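Local structure of MIP07328p (Drosophila melanogaster, 6FKK) at residues 196-204 against 270-278; 281-289 against 300-309. The protein is a semaphorin, a chemorepellent axon guidance cue that probably signals by binding plexin-type receptors through its extracellular sema domain. All coordinates share one frame; numbering follows the deposited sequence.

In the fold
Contacts 1 and 2 follow one another along the chain and lie in the sema domain, a beta-propeller, with their centres about 9 Å apart. Contact 1 sets 196-204 beside 270-278, its centre about 4 Å from the centre of the chain; contact 2 pairs 281-289 with 300-309, farther out, its centre about 11 Å from that of the chain. They join because strands 265-279 and 282-290 are antiparallel neighbours: Val277 N to Leu284 O and Gln271 N to Val288 O, each 2.7 Å, are probable hydrogen bonds. A sugar of a glycan lies beside Asp196 in contact 1, and the Phe304 side chain in contact 2 is about 9 Å from a bound sugar. Neither site is a binding pocket.

Contact 1 of 2, residues 196-204 against 270-278; sequences DFVGAIERN and IQAISPIVE. With NAG (2-acetamido-2-deoxy-beta-D-glucopyranose), chain E.
The Arg203 guanidinium takes the Glu278 carboxylate at its edge, the two planes only 12° apart; Arg203 NH1 stands 3.6 Å from Glu278 OE2, a rather long salt bridge, while Arg203 NH2 is hydrogen-bonded to Ser283 OG of the neighbouring strand 282-290. Ile276 CG2 approaches the guanidinium obliquely. Nearer the backbone, the arginine's aliphatic stem meets Ile276 at about a right angle, Arg203 CD 3.7 Å from Ile276 CD1, so a long side chain with an apolar stem and a charged end suits this place. The inner positions take branched aliphatics: Ile201 CG2 lies 3.5 Å from Ile276 CG1, and Val198 CG2 is 4.0 Å from Ile273 CG2. Ile273 turns CG1 between its own N and carbonyl carbon (chi1 66°), bringing CD1 to 3.8 Å from Gly199 CA, where glycine offers no side chain to block it. At the far end Asp196 OD1 lies 3.5 Å from O7 of the sugar beside Asn152; replacing this aspartate by an alanine would probably leave Arg212 without its weak, distant ion-pair mate and the acetamide without this neighbour. Val198 and Gly199 form a classic beta bulge opposite Phe210, and the two strands, 25° from parallel, pack side chain to side chain, consistent with innermost strands of successive propeller blades.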
loop_
_atom_site.group_PDB
_atom_site.type_symbol
_atom_site.label_atom_id
_atom_site.label_comp_id
_atom_site.label_asym_id
_atom_site.label_seq_id
_atom_site.Cartn_x
_atom_site.Cartn_y
_atom_site.Cartn_z
ATOM N N ASP A 196 4.435 -12.544 0.903
ATOM C CA ASP A 196 4.909 -11.415 0.109
ATOM C C ASP A 196 4.279 -10.161 0.699
ATOM O O ASP A 196 3.065 -9.959 0.584
ATOM C CB ASP A 196 4.548 -11.574 -1.369
ATOM C CG ASP A 196 5.275 -12.731 -2.032
ATOM O OD1 ASP A 196 6.058 -13.424 -1.350
ATOM O OD2 ASP A 196 5.060 -12.949 -3.243
ATOM N N PHE A 197 5.095 -9.329 1.339
ATOM C CA PHE A 197 4.587 -8.164 2.046
ATOM C C PHE A 197 4.344 -7.005 1.087
ATOM O O PHE A 197 5.073 -6.815 0.108
ATOM C CB PHE A 197 5.559 -7.741 3.147
ATOM C CG PHE A 197 5.801 -8.803 4.180
ATOM C CD1 PHE A 197 4.974 -8.913 5.285
ATOM C CD2 PHE A 197 6.852 -9.696 4.044
ATOM C CE1 PHE A 197 5.191 -9.891 6.237
ATOM C CE2 PHE A 197 7.074 -10.676 4.993
ATOM C CZ PHE A 197 6.243 -10.774 6.091
ATOM N N VAL A 198 3.304 -6.226 1.379
ATOM C CA VAL A 198 2.914 -5.100 0.537
ATOM C C VAL A 198 2.880 -3.778 1.286
ATOM O O VAL A 198 2.726 -2.729 0.642
ATOM C CB VAL A 198 1.550 -5.347 -0.146
ATOM C CG1 VAL A 198 1.535 -6.691 -0.863
ATOM C CG2 VAL A 198 0.422 -5.255 0.868
ATOM N N GLY A 199 3.008 -3.776 2.611
ATOM C CA GLY A 199 2.998 -2.523 3.343
ATOM C C GLY A 199 2.965 -2.659 4.850
ATOM O O GLY A 199 2.634 -3.720 5.387
ATOM N N ALA A 200 3.308 -1.576 5.546
ATOM C CA ALA A 200 3.307 -1.543 7.001
ATOM C C ALA A 200 2.867 -0.161 7.459
ATOM O O ALA A 200 3.408 0.847 6.996
ATOM C CB ALA A 200 4.690 -1.880 7.568
ATOM N N ILE A 201 1.884 -0.115 8.358
ATOM C CA ILE A 201 1.324 1.139 8.849
ATOM C C ILE A 201 1.362 1.135 10.370
ATOM O O ILE A 201 0.978 0.145 11.003
ATOM C CB ILE A 201 -0.119 1.361 8.360
ATOM C CG1 ILE A 201 -0.238 1.123 6.852
ATOM C CG2 ILE A 201 -0.565 2.766 8.706
ATOM C CD1 ILE A 201 0.392 2.205 6.007
ATOM N N GLU A 202 1.811 2.244 10.952
ATOM C CA GLU A 202 1.755 2.451 12.392
ATOM C C GLU A 202 0.411 3.062 12.770
ATOM O O GLU A 202 -0.086 3.960 12.084
ATOM C CB GLU A 202 2.897 3.366 12.844
ATOM C CG GLU A 202 2.870 3.737 14.320
ATOM C CD GLU A 202 3.750 4.933 14.638
ATOM O OE1 GLU A 202 4.332 5.512 13.696
ATOM O OE2 GLU A 202 3.856 5.297 15.829
ATOM N N ARG A 203 -0.175 2.574 13.862
ATOM C CA ARG A 203 -1.493 3.057 14.277
ATOM C C ARG A 203 -1.752 2.683 15.728
ATOM O O ARG A 203 -1.738 1.496 16.071
ATOM C CB ARG A 203 -2.585 2.481 13.377
ATOM C CG ARG A 203 -3.997 2.896 13.758
ATOM C CD ARG A 203 -4.299 4.322 13.330
ATOM N NE ARG A 203 -5.708 4.652 13.520
ATOM C CZ ARG A 203 -6.301 5.718 12.998
ATOM N NH1 ARG A 203 -5.607 6.562 12.245
ATOM N NH2 ARG A 203 -7.590 5.940 13.222
ATOM N N ASN A 204 -1.984 3.696 16.568
ATOM C CA ASN A 204 -2.554 3.529 17.909
ATOM C C ASN A 204 -1.758 2.536 18.755
ATOM O O ASN A 204 -2.314 1.639 19.392
ATOM C CB ASN A 204 -4.024 3.112 17.824
ATOM C CG ASN A 204 -4.915 4.216 17.289
ATOM O OD1 ASN A 204 -4.601 5.399 17.417
ATOM N ND2 ASN A 204 -6.039 3.834 16.693
ATOM N N ILE A 270 -3.690 -9.581 -2.367
ATOM C CA ILE A 270 -3.463 -8.147 -2.247
ATOM C C ILE A 270 -2.169 -7.776 -2.963
ATOM O O ILE A 270 -1.215 -8.563 -3.028
ATOM C CB ILE A 270 -3.435 -7.734 -0.764
ATOM C CG1 ILE A 270 -3.512 -6.215 -0.621
ATOM C CG2 ILE A 270 -2.192 -8.273 -0.076
ATOM C CD1 ILE A 270 -3.769 -5.765 0.799
ATOM N N GLN A 271 -2.137 -6.566 -3.522
ATOM C CA GLN A 271 -1.022 -6.161 -4.368
ATOM C C GLN A 271 -0.410 -4.845 -3.907
ATOM O O GLN A 271 0.793 -4.625 -4.080
ATOM C CB GLN A 271 -1.474 -6.045 -5.826
ATOM C CG GLN A 271 -1.928 -7.356 -6.449
ATOM C CD GLN A 271 -0.788 -8.337 -6.634
ATOM O OE1 GLN A 271 0.350 -7.942 -6.887
ATOM N NE2 GLN A 271 -1.088 -9.624 -6.504
ATOM N N ALA A 272 -1.225 -3.968 -3.325
ATOM C CA ALA A 272 -0.755 -2.663 -2.882
ATOM C C ALA A 272 -1.753 -2.075 -1.896
ATOM O O ALA A 272 -2.940 -2.409 -1.920
ATOM C CB ALA A 272 -0.558 -1.703 -4.060
ATOM N N ILE A 273 -1.253 -1.190 -1.031
ATOM C CA ILE A 273 -2.089 -0.438 -0.108
ATOM C C ILE A 273 -1.669 1.024 -0.145
ATOM O O ILE A 273 -0.570 1.374 -0.581
ATOM C CB ILE A 273 -2.016 -0.969 1.340
ATOM C CG1 ILE A 273 -0.613 -0.760 1.917
ATOM C CG2 ILE A 273 -2.420 -2.434 1.400
ATOM C CD1 ILE A 273 -0.522 -1.019 3.405
ATOM N N SER A 274 -2.565 1.873 0.312
ATOM C CA SER A 274 -2.331 3.295 0.467
ATOM C C SER A 274 -2.093 3.625 1.931
ATOM O O SER A 274 -2.386 2.814 2.815
ATOM C CB SER A 274 -3.535 4.087 -0.054
ATOM O OG SER A 274 -4.663 3.890 0.782
ATOM N N PRO A 275 -1.549 4.803 2.234
ATOM C CA PRO A 275 -1.482 5.237 3.635
ATOM C C PRO A 275 -2.879 5.375 4.217
ATOM O O PRO A 275 -3.887 5.357 3.505
ATOM C CB PRO A 275 -0.769 6.592 3.561
ATOM C CG PRO A 275 -0.023 6.560 2.273
ATOM C CD PRO A 275 -0.860 5.745 1.334
ATOM N N ILE A 276 -2.940 5.510 5.544
ATOM C CA ILE A 276 -4.231 5.700 6.190
ATOM C C ILE A 276 -4.841 7.009 5.716
ATOM O O ILE A 276 -4.224 8.077 5.814
ATOM C CB ILE A 276 -4.090 5.669 7.718
ATOM C CG1 ILE A 276 -3.726 4.262 8.189
ATOM C CG2 ILE A 276 -5.386 6.117 8.376
ATOM C CD1 ILE A 276 -3.753 4.103 9.692
ATOM N N VAL A 277 -6.055 6.926 5.183
ATOM C CA VAL A 277 -6.778 8.076 4.655
ATOM C C VAL A 277 -7.815 8.515 5.678
ATOM O O VAL A 277 -8.504 7.679 6.280
ATOM C CB VAL A 277 -7.435 7.735 3.304
ATOM C CG1 VAL A 277 -8.397 8.827 2.879
ATOM C CG2 VAL A 277 -6.370 7.523 2.242
ATOM N N GLU A 278 -7.924 9.823 5.887
ATOM C CA GLU A 278 -8.892 10.391 6.822
ATOM C C GLU A 278 -10.074 10.924 6.018
ATOM O O GLU A 278 -10.012 12.019 5.454
ATOM C CB GLU A 278 -8.249 11.482 7.672
ATOM C CG GLU A 278 -7.124 10.987 8.570
ATOM C CD GLU A 278 -7.607 10.042 9.658
ATOM O OE1 GLU A 278 -8.810 10.072 9.996
ATOM O OE2 GLU A 278 -6.777 9.267 10.180
HETATM C C1 NAG E . 10.128 -12.439 -0.878
HETATM C C2 NAG E . 10.968 -13.397 -1.746
HETATM C C3 NAG E . 10.479 -14.841 -1.617
HETATM C C4 NAG E . 10.360 -15.248 -0.155
HETATM C C5 NAG E . 9.467 -14.254 0.572
HETATM C C6 NAG E . 9.319 -14.559 2.045
HETATM C C7 NAG E . 9.889 -12.970 -3.930
HETATM C C8 NAG E . 10.108 -12.504 -5.337
HETATM N N2 NAG E . 10.973 -12.977 -3.140
HETATM O O3 NAG E . 11.395 -15.702 -2.284
HETATM O O4 NAG E . 9.801 -16.552 -0.054
HETATM O O5 NAG E . 10.042 -12.944 0.468
HETATM O O6 NAG E . 9.283 -15.959 2.284
HETATM O O7 NAG E . 8.780 -13.319 -3.529
#

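Contact 2 of 2, residues 281-289 against 300-309; sequences SKSLIYAVF and AVCAFNVDDI
Val306 N gives an almost straight hydrogen bond to Ser283 O, 2.9 Å long, at the helical end of an antiparallel beta hairpin. Along the hairpin, the hydrogen-bonded pairs Ile285-Phe304, Ala287-Cys302 and Phe289-Ala300 each exchange two backbone bonds; the bond from Ala287 N to Cys302 O measures 2.8 Å. Asn305 ends the strand and N-caps the helix that follows. With CG anti to its N (chi1 -166°), its OD1 accepts from Asp307 N at 3.0 Å, the donor standing above the amide's carbonyl plane, a role that a short side chain with a carbonyl fills well. Val306 then drops CG2 to 4.0 Å from Ile285 CG1, so the first turn of the helix is tied to the sheet by aliphatic packing as well.

Tyr286, Ala303, Val288 and Val301 share one face of the hairpin. The small Ala303 lies against one face of the tyrosine ring, its CB 4.1 Å from the Tyr286 ring centroid in a CH-pi contact, while Tyr286 OH is hydrogen-bonded to Asp404 OD2. On the other face Cys302, disulfide-bonded to Cys257, ties the hairpin to strand 251-259; its CB and sulfur meet the Phe289 ring obliquely. Phe289 and Phe304 come from opposite directions and meet rim to rim, planes 58° apart, with Phe289 CZ 3.6 Å from Phe304 CE1.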
loop_
_atom_site.group_PDB
_atom_site.type_symbol
_atom_site.label_atom_id
_atom_site.label_comp_id
_atom_site.label_asym_id
_atom_site.label_seq_id
_atom_site.Cartn_x
_atom_site.Cartn_y
_atom_site.Cartn_z
ATOM N N SER A 281 -14.983 11.202 9.836
ATOM C CA SER A 281 -14.687 10.586 11.122
ATOM C C SER A 281 -14.099 9.189 10.987
ATOM O O SER A 281 -13.852 8.538 12.008
ATOM C CB SER A 281 -15.954 10.528 11.979
ATOM O OG SER A 281 -16.935 9.706 11.370
ATOM N N LYS A 282 -13.864 8.719 9.766
ATOM C CA LYS A 282 -13.441 7.350 9.520
ATOM C C LYS A 282 -12.028 7.324 8.954
ATOM O O LYS A 282 -11.684 8.122 8.077
ATOM C CB LYS A 282 -14.405 6.651 8.558
ATOM C CG LYS A 282 -15.858 6.747 8.987
ATOM C CD LYS A 282 -16.769 5.969 8.057
ATOM C CE LYS A 282 -18.218 6.091 8.494
ATOM N NZ LYS A 282 -18.393 5.688 9.916
ATOM N N SER A 283 -11.215 6.406 9.471
ATOM C CA SER A 283 -9.858 6.182 8.988
ATOM C C SER A 283 -9.876 4.978 8.055
ATOM O O SER A 283 -10.267 3.879 8.462
ATOM C CB SER A 283 -8.894 5.952 10.152
ATOM O OG SER A 283 -9.005 6.978 11.123
ATOM N N LEU A 284 -9.452 5.185 6.810
ATOM C CA LEU A 284 -9.581 4.185 5.762
ATOM C C LEU A 284 -8.217 3.778 5.224
ATOM O O LEU A 284 -7.261 4.560 5.238
ATOM C CB LEU A 284 -10.444 4.705 4.608
ATOM C CG LEU A 284 -11.926 4.330 4.598
ATOM C CD1 LEU A 284 -12.579 4.583 5.952
ATOM C CD2 LEU A 284 -12.648 5.095 3.496
ATOM N N ILE A 285 -8.144 2.539 4.743
ATOM C CA ILE A 285 -6.987 2.022 4.023
ATOM C C ILE A 285 -7.494 1.414 2.724
ATOM O O ILE A 285 -8.278 0.457 2.747
ATOM C CB ILE A 285 -6.205 0.977 4.838
ATOM C CG1 ILE A 285 -5.512 1.631 6.036
ATOM C CG2 ILE A 285 -5.186 0.271 3.960
ATOM C CD1 ILE A 285 -4.638 0.679 6.826
ATOM N N TYR A 286 -7.067 1.977 1.598
ATOM C CA TYR A 286 -7.440 1.464 0.288
ATOM C C TYR A 286 -6.392 0.473 -0.197
ATOM O O TYR A 286 -5.188 0.719 -0.083
ATOM C CB TYR A 286 -7.590 2.606 -0.718
ATOM C CG TYR A 286 -8.713 3.569 -0.404
ATOM C CD1 TYR A 286 -8.541 4.593 0.517
ATOM C CD2 TYR A 286 -9.943 3.462 -1.037
ATOM C CE1 TYR A 286 -9.562 5.479 0.802
ATOM C CE2 TYR A 286 -10.970 4.342 -0.758
ATOM C CZ TYR A 286 -10.774 5.348 0.160
ATOM O OH TYR A 286 -11.795 6.227 0.440
ATOM N N ALA A 287 -6.857 -0.648 -0.741
ATOM C CA ALA A 287 -5.967 -1.711 -1.181
ATOM C C ALA A 287 -6.401 -2.228 -2.542
ATOM O O ALA A 287 -7.568 -2.124 -2.928
ATOM C CB ALA A 287 -5.926 -2.864 -0.172
ATOM N N VAL A 288 -5.437 -2.796 -3.264
ATOM C CA VAL A 288 -5.654 -3.369 -4.586
ATOM C C VAL A 288 -5.500 -4.879 -4.490
ATOM O O VAL A 288 -4.504 -5.374 -3.950
ATOM C CB VAL A 288 -4.677 -2.781 -5.617
ATOM C CG1 VAL A 288 -4.730 -3.577 -6.905
ATOM C CG2 VAL A 288 -5.006 -1.325 -5.874
ATOM N N PHE A 289 -6.481 -5.608 -5.014
ATOM C CA PHE A 289 -6.491 -7.063 -4.983
ATOM C C PHE A 289 -6.623 -7.617 -6.395
ATOM O O PHE A 289 -7.317 -7.039 -7.237
ATOM C CB PHE A 289 -7.645 -7.596 -4.124
ATOM C CG PHE A 289 -7.555 -7.227 -2.673
ATOM C CD1 PHE A 289 -7.938 -5.969 -2.237
ATOM C CD2 PHE A 289 -7.117 -8.151 -1.738
ATOM C CE1 PHE A 289 -7.867 -5.633 -0.901
ATOM C CE2 PHE A 289 -7.044 -7.820 -0.397
ATOM C CZ PHE A 289 -7.418 -6.559 0.021
ATOM N N ALA A 300 -9.425 -5.728 -8.305
ATOM C CA ALA A 300 -10.425 -5.022 -7.523
ATOM C C ALA A 300 -9.748 -4.052 -6.567
ATOM O O ALA A 300 -8.595 -4.243 -6.171
ATOM C CB ALA A 300 -11.316 -5.989 -6.738
ATOM N N VAL A 301 -10.490 -3.011 -6.198
ATOM C CA VAL A 301 -10.072 -2.053 -5.183
ATOM C C VAL A 301 -11.049 -2.155 -4.022
ATOM O O VAL A 301 -12.257 -1.954 -4.200
ATOM C CB VAL A 301 -10.025 -0.618 -5.725
ATOM C CG1 VAL A 301 -9.768 0.359 -4.590
ATOM C CG2 VAL A 301 -8.955 -0.490 -6.792
ATOM N N CYS A 302 -10.532 -2.471 -2.838
ATOM C CA CYS A 302 -11.327 -2.499 -1.622
ATOM C C CYS A 302 -10.762 -1.509 -0.615
ATOM O O CYS A 302 -9.556 -1.246 -0.582
ATOM C CB CYS A 302 -11.366 -3.900 -0.993
ATOM S SG CYS A 302 -12.567 -5.049 -1.715
ATOM N N ALA A 303 -11.652 -0.962 0.205
ATOM C CA ALA A 303 -11.281 -0.073 1.295
ATOM C C ALA A 303 -11.665 -0.726 2.612
ATOM O O ALA A 303 -12.712 -1.372 2.714
ATOM C CB ALA A 303 -11.964 1.291 1.163
ATOM N N PHE A 304 -10.813 -0.563 3.617
ATOM C CA PHE A 304 -11.034 -1.165 4.921
ATOM C C PHE A 304 -10.977 -0.096 5.999
ATOM O O PHE A 304 -10.117 0.789 5.963
ATOM C CB PHE A 304 -10.000 -2.254 5.206
ATOM C CG PHE A 304 -10.100 -3.434 4.285
ATOM C CD1 PHE A 304 -9.404 -3.458 3.087
ATOM C CD2 PHE A 304 -10.890 -4.519 4.619
ATOM C CE1 PHE A 304 -9.495 -4.546 2.240
ATOM C CE2 PHE A 304 -10.984 -5.609 3.779
ATOM C CZ PHE A 304 -10.286 -5.623 2.587
ATOM N N ASN A 305 -11.903 -0.179 6.954
ATOM C CA ASN A 305 -11.926 0.747 8.077
ATOM C C ASN A 305 -10.929 0.285 9.133
ATOM O O ASN A 305 -10.938 -0.882 9.538
ATOM C CB ASN A 305 -13.336 0.833 8.665
ATOM C CG ASN A 305 -13.517 2.018 9.603
ATOM O OD1 ASN A 305 -12.582 2.438 10.285
ATOM N ND2 ASN A 305 -14.730 2.557 9.642
ATOM N N VAL A 306 -10.063 1.204 9.570
ATOM C CA VAL A 306 -9.042 0.860 10.558
ATOM C C VAL A 306 -9.683 0.400 11.859
ATOM O O VAL A 306 -9.140 -0.464 12.559
ATOM C CB VAL A 306 -8.095 2.057 10.779
ATOM C CG1 VAL A 306 -7.036 1.729 11.825
ATOM C CG2 VAL A 306 -7.445 2.456 9.464
ATOM N N ASP A 307 -10.850 0.949 12.199
ATOM C CA ASP A 307 -11.558 0.494 13.389
ATOM C C ASP A 307 -12.090 -0.923 13.215
ATOM O O ASP A 307 -12.217 -1.660 14.200
ATOM C CB ASP A 307 -12.695 1.461 13.722
ATOM C CG ASP A 307 -12.195 2.861 14.044
ATOM O OD1 ASP A 307 -11.169 2.984 14.749
ATOM O OD2 ASP A 307 -12.827 3.838 13.589
ATOM N N ASP A 308 -12.404 -1.324 11.980
ATOM C CA ASP A 308 -12.815 -2.701 11.725
ATOM C C ASP A 308 -11.629 -3.656 11.731
ATOM O O ASP A 308 -11.774 -4.815 12.137
ATOM C CB ASP A 308 -13.556 -2.800 10.391
ATOM C CG ASP A 308 -14.964 -2.241 10.461
ATOM O OD1 ASP A 308 -15.531 -2.201 11.574
ATOM O OD2 ASP A 308 -15.503 -1.847 9.403
ATOM N N ILE A 309 -10.461 -3.196 11.282
ATOM C CA ILE A 309 -9.265 -4.032 11.335
ATOM C C ILE A 309 -8.896 -4.326 12.782
ATOM O O ILE A 309 -8.677 -5.481 13.165
ATOM C CB ILE A 309 -8.104 -3.359 10.585
ATOM C CG1 ILE A 309 -8.454 -3.196 9.107
ATOM C CG2 ILE A 309 -6.831 -4.166 10.753
ATOM C CD1 ILE A 309 -7.374 -2.521 8.300
#